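Local coordinates for azurocidin (Homo sapiens, PDB 1A7S), which binds heparin, attracts monocytes and fibroblasts, and kills many Gram-negative bacteria as a neutrophil granule glycoprotein built on a serine protease fold, at residues V53-Y58 against S103-L108; L87-L92 against V188-L193. All coordinates share one frame; numbering follows the deposited sequence. Where two conformers were deposited one is given.

Contact 1: V53-Y58 against S103-L108; sequences VVLGAY and SSVTIL. With EOH (ethanol), chain E.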
# COMPACT_ATOMS: atom_id res chain seq x y z
N VAL A 53 4.74 -11.82 -4.37
CA VAL A 53 3.52 -11.08 -4.09
C VAL A 53 2.42 -12.07 -3.79
O VAL A 53 2.19 -12.95 -4.61
CB VAL A 53 3.08 -10.18 -5.28
CG1 VAL A 53 1.75 -9.51 -4.98
CG2 VAL A 53 4.17 -9.18 -5.60
N VAL A 54 1.77 -11.93 -2.64
CA VAL A 54 0.67 -12.76 -2.25
C VAL A 54 -0.61 -11.95 -2.18
O VAL A 54 -0.69 -10.96 -1.46
CB VAL A 54 0.93 -13.41 -0.87
CG1 VAL A 54 -0.21 -14.39 -0.52
CG2 VAL A 54 2.24 -14.16 -0.86
N LEU A 55 -1.59 -12.37 -2.97
CA LEU A 55 -2.94 -11.80 -2.98
C LEU A 55 -3.92 -12.78 -2.34
O LEU A 55 -3.66 -14.00 -2.35
CB LEU A 55 -3.36 -11.51 -4.41
CG LEU A 55 -2.43 -10.63 -5.25
CD1 LEU A 55 -3.09 -10.40 -6.62
CD2 LEU A 55 -2.16 -9.33 -4.55
N GLY A 56 -5.04 -12.32 -1.85
CA GLY A 56 -6.03 -13.18 -1.26
C GLY A 56 -5.69 -13.72 0.12
O GLY A 56 -6.38 -14.60 0.61
N ALA A 57 -4.65 -13.17 0.76
CA ALA A 57 -4.29 -13.67 2.08
C ALA A 57 -5.18 -13.09 3.17
O ALA A 57 -5.69 -11.98 3.05
CB ALA A 57 -2.86 -13.30 2.38
N TYR A 58 -5.27 -13.84 4.27
CA TYR A 58 -5.92 -13.34 5.48
C TYR A 58 -4.93 -13.49 6.64
O TYR A 58 -4.45 -12.46 7.18
CB TYR A 58 -7.24 -14.03 5.76
CG TYR A 58 -7.93 -13.60 7.03
CD1 TYR A 58 -8.31 -12.28 7.13
CD2 TYR A 58 -8.13 -14.47 8.07
CE1 TYR A 58 -8.92 -11.77 8.20
CE2 TYR A 58 -8.79 -13.94 9.25
CZ TYR A 58 -9.12 -12.60 9.26
OH TYR A 58 -9.81 -12.06 10.39
N SER A 103 -13.66 -13.65 -5.15
CA SER A 103 -14.20 -12.94 -3.97
C SER A 103 -13.09 -12.51 -3.04
O SER A 103 -13.31 -11.59 -2.21
CB SER A 103 -15.19 -13.92 -3.30
OG SER A 103 -14.50 -15.08 -2.89
N SER A 104 -11.89 -13.09 -3.14
CA SER A 104 -10.80 -12.67 -2.20
C SER A 104 -9.73 -11.80 -2.87
O SER A 104 -8.82 -11.41 -2.16
CB SER A 104 -10.10 -13.94 -1.66
OG SER A 104 -10.97 -14.71 -0.90
N VAL A 105 -9.85 -11.59 -4.17
CA VAL A 105 -8.83 -10.82 -4.93
C VAL A 105 -9.59 -9.89 -5.90
O VAL A 105 -10.23 -10.33 -6.86
CB VAL A 105 -7.89 -11.74 -5.68
CG1 VAL A 105 -6.93 -10.92 -6.56
CG2 VAL A 105 -7.08 -12.64 -4.74
N THR A 106 -9.46 -8.59 -5.64
CA THR A 106 -10.10 -7.58 -6.45
C THR A 106 -9.11 -6.44 -6.72
O THR A 106 -8.06 -6.34 -6.09
CB THR A 106 -11.31 -6.93 -5.65
OG1 THR A 106 -10.74 -6.26 -4.52
CG2 THR A 106 -12.34 -7.91 -5.29
N ILE A 107 -9.47 -5.61 -7.69
CA ILE A 107 -8.67 -4.47 -8.09
C ILE A 107 -9.19 -3.24 -7.35
O ILE A 107 -10.38 -2.93 -7.31
CB ILE A 107 -8.74 -4.27 -9.61
CG1 ILE A 107 -8.05 -5.44 -10.33
CG2 ILE A 107 -8.26 -2.91 -10.06
CD1 ILE A 107 -8.37 -5.49 -11.84
N LEU A 108 -8.25 -2.44 -6.85
CA LEU A 108 -8.55 -1.18 -6.18
C LEU A 108 -8.45 -0.04 -7.22
O LEU A 108 -7.40 0.13 -7.81
CB LEU A 108 -7.48 -0.92 -5.10
CG LEU A 108 -7.63 0.36 -4.28
CD1 LEU A 108 -8.94 0.40 -3.55
CD2 LEU A 108 -6.47 0.48 -3.30
C1 EOH E . -8.79 -12.32 2.96
C2 EOH E . -8.25 -11.23 3.69
O EOH E . -8.53 -13.47 2.17

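Contact 2: L87-L92 against V188-L193; sequences LNDLML and VASFSL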
# COMPACT_ATOMS: atom_id res chain seq x y z
N LEU A 87 10.80 11.21 -1.78
CA LEU A 87 9.93 11.79 -2.83
C LEU A 87 9.59 10.77 -3.91
O LEU A 87 10.47 9.94 -4.27
CB LEU A 87 10.66 12.93 -3.55
CG LEU A 87 10.64 14.29 -2.96
CD1 LEU A 87 11.35 15.21 -3.93
CD2 LEU A 87 9.34 14.81 -2.45
N ASN A 88 8.41 10.82 -4.41
CA ASN A 88 7.97 9.94 -5.49
C ASN A 88 8.08 8.51 -5.09
O ASN A 88 8.57 7.66 -5.82
CB ASN A 88 8.70 10.27 -6.76
CG ASN A 88 8.46 11.68 -7.30
OD1 ASN A 88 7.72 12.47 -6.77
ND2 ASN A 88 9.14 11.93 -8.43
N ASP A 89 7.61 8.21 -3.88
CA ASP A 89 7.73 6.89 -3.26
C ASP A 89 6.63 5.96 -3.75
O ASP A 89 5.64 5.71 -3.10
CB ASP A 89 7.75 7.00 -1.75
CG ASP A 89 8.12 5.66 -1.09
OD1 ASP A 89 8.45 4.73 -1.86
OD2 ASP A 89 8.13 5.61 0.13
N LEU A 90 6.86 5.42 -4.94
CA LEU A 90 5.83 4.72 -5.68
C LEU A 90 6.53 3.71 -6.61
O LEU A 90 7.46 4.03 -7.33
CB LEU A 90 4.98 5.66 -6.46
CG LEU A 90 3.88 5.03 -7.40
CD1 LEU A 90 2.87 4.48 -6.53
CD2 LEU A 90 3.37 6.14 -8.33
N MET A 91 6.05 2.46 -6.55
CA MET A 91 6.60 1.41 -7.39
C MET A 91 5.48 0.56 -7.91
O MET A 91 4.58 0.23 -7.12
CB MET A 91 7.62 0.59 -6.61
CG MET A 91 8.29 -0.48 -7.52
SD MET A 91 9.74 -1.06 -6.93
CE MET A 91 10.89 0.30 -6.91
N LEU A 92 5.52 0.19 -9.16
CA LEU A 92 4.59 -0.75 -9.74
C LEU A 92 5.33 -2.06 -10.00
O LEU A 92 6.38 -2.06 -10.63
CB LEU A 92 4.00 -0.19 -11.06
CG LEU A 92 3.27 1.13 -10.89
CD1 LEU A 92 2.55 1.49 -12.23
CD2 LEU A 92 2.29 1.18 -9.78
N VAL A 188 -0.20 5.82 -0.99
CA VAL A 188 0.64 4.65 -0.80
C VAL A 188 1.50 4.91 0.46
O VAL A 188 2.20 5.91 0.50
CB VAL A 188 1.56 4.39 -2.00
CG1 VAL A 188 2.56 3.28 -1.68
CG2 VAL A 188 0.72 3.99 -3.22
N ALA A 189 1.39 4.05 1.49
CA ALA A 189 2.09 4.34 2.73
C ALA A 189 3.58 4.46 2.52
O ALA A 189 4.23 3.58 1.92
CB ALA A 189 1.76 3.26 3.78
N SER A 190 4.15 5.56 2.99
CA SER A 190 5.54 5.87 2.79
C SER A 190 6.34 5.94 4.05
O SER A 190 7.29 5.16 4.24
CB SER A 190 5.74 7.06 1.92
OG SER A 190 7.02 7.47 1.68
N PHE A 191 6.05 6.87 4.95
CA PHE A 191 6.80 6.98 6.18
C PHE A 191 5.98 7.67 7.24
O PHE A 191 4.96 8.30 6.95
CB PHE A 191 8.14 7.70 5.94
CG PHE A 191 8.00 9.17 5.57
CD1 PHE A 191 7.80 9.59 4.28
CD2 PHE A 191 8.05 10.17 6.56
CE1 PHE A 191 7.66 10.93 3.94
CE2 PHE A 191 7.94 11.50 6.21
CZ PHE A 191 7.73 11.90 4.88
N SER A 192 6.46 7.65 8.47
CA SER A 192 5.97 8.55 9.53
C SER A 192 7.24 8.87 10.40
O SER A 192 8.22 8.10 10.28
CB SER A 192 4.90 7.96 10.36
OG SER A 192 5.20 6.70 10.93
N LEU A 193 7.13 9.89 11.17
CA LEU A 193 8.27 10.25 12.06
C LEU A 193 7.81 10.03 13.48
O LEU A 193 6.65 10.19 13.88
CB LEU A 193 8.69 11.70 11.79
CG LEU A 193 8.87 12.05 10.31
CD1 LEU A 193 8.76 13.54 10.09
CD2 LEU A 193 10.14 11.46 9.71

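Contact 1: V53-Y58 against S103-L108
Gly-56, just past the end of strand 51-55, passes Ser-104 with CA atoms 4.9 Å apart, and the two backbones meet without a conventional hydrogen bond. Instead the CA-H of Gly-56 points at the carbonyl O of Ser-104, with CA to O 3.4 Å and an angle of 148° at the hydrogen. The positive phi of Gly-56 (74°) turns the chain out of the strand here. Against this turn lies Val-105, whose two methyls divide the work. CG2, on the backbone-N side of its residue, rests against the peptide N of Gly-56 at 3.6 Å, while CG1, anti to its own N (chi1 175°), lies 3.9 Å from CD1 of Leu-55. The leucine and valine side chains cross at about a right angle, and both also pack on Leu-30 of strand 23-32, which ties the 103-108 loop to the wall of the N-terminal barrel. At the polar edge, Ser-67 OG hydrogen-bonds both Gly-56 O and, in the conformer described, Ser-104 OG. An ethanol, probably from the crystallisation liquor, donates from its O to Gly-56 O over 2.9 Å, but its modelled pose is doubtful, being too close to Ala-57 O. The direct contact is mainly van der Waals apart from the CA-H interaction, and the hydroxyl of Ser-67 supplies a polar link between the segments in that conformer.

Contact 2: L87-L92 against V188-L193
Asp-89 reaches Ser-190 with its carboxylate, extended from the backbone with CG anti to N (chi1 -170°). Its CB already lies 3.5 Å from Ser-190 OG, and CG follows at the same distance. The carboxylate then splits its roles: OD1 is hydrogen-bonded elsewhere in the structure, whereas OD2 accepts from Ser-190 OG over 2.7 Å in the serine conformer described, using the anti lone pair, which faces away from OD1. OD2 also passes 3.3 Å from Ser-190 CB and takes a second hydrogen bond, with Ser-41 OG, so two serine hydroxyls meet on one oxygen. The arrangement corresponds to the catalytic triad region of chymotrypsin-type proteases. By the pattern of the S1 family, Asp-89 probably occupies the place of the triad aspartate and Ser-41 that of the histidine, consistent with a serine protease homolog, and Ser-190 probably matches the conserved serine that hydrogen-bonds the aspartate from the second barrel. The backbone is bent on both sides of the bond. Asp-89 is the centre of an inverse gamma turn, and its O is held by Thr-204 OG1; Ser-190 and Phe-191 form a classic beta bulge opposite Phe-202. The Phe-191 ring presents its edge to Ser-190 OG, which lies in the ring plane, and stacks with the ring of Phe-202. Beside the polar pair the interface turns apolar: Val-188 CG1 comes within 4.2 Å of Asp-89 O, and Val-188 CG2 meets Leu-90 CD1 at 4.0 Å, the two side chains crossing almost perpendicularly. Met-37 of strand 35-38 packs against both, and Leu-90 also touches Phe-209 and, on helix 210-218, Trp-212.

Both contacts draw on the N-terminal six-stranded barrel, contact 1 through the end of strand 51-55 and contact 2 through the residues leading into strand 91-95, with strand 69-77 lying between these two strands in the sheet. Their centres are 21 Å apart, on opposite sides of the chain's centre, and their nearest atoms come no closer than about 8 Å. Contact 2 joins that barrel to the second sheet at the site that corresponds to the protease triad; contact 1, with its ethanol, packs a connecting loop onto the barrel at a distance from that site. Each also touches the 20-44 region that possesses antibiotic activity, contact 1 at Leu-30 and contact 2 at Met-37 and Ser-41.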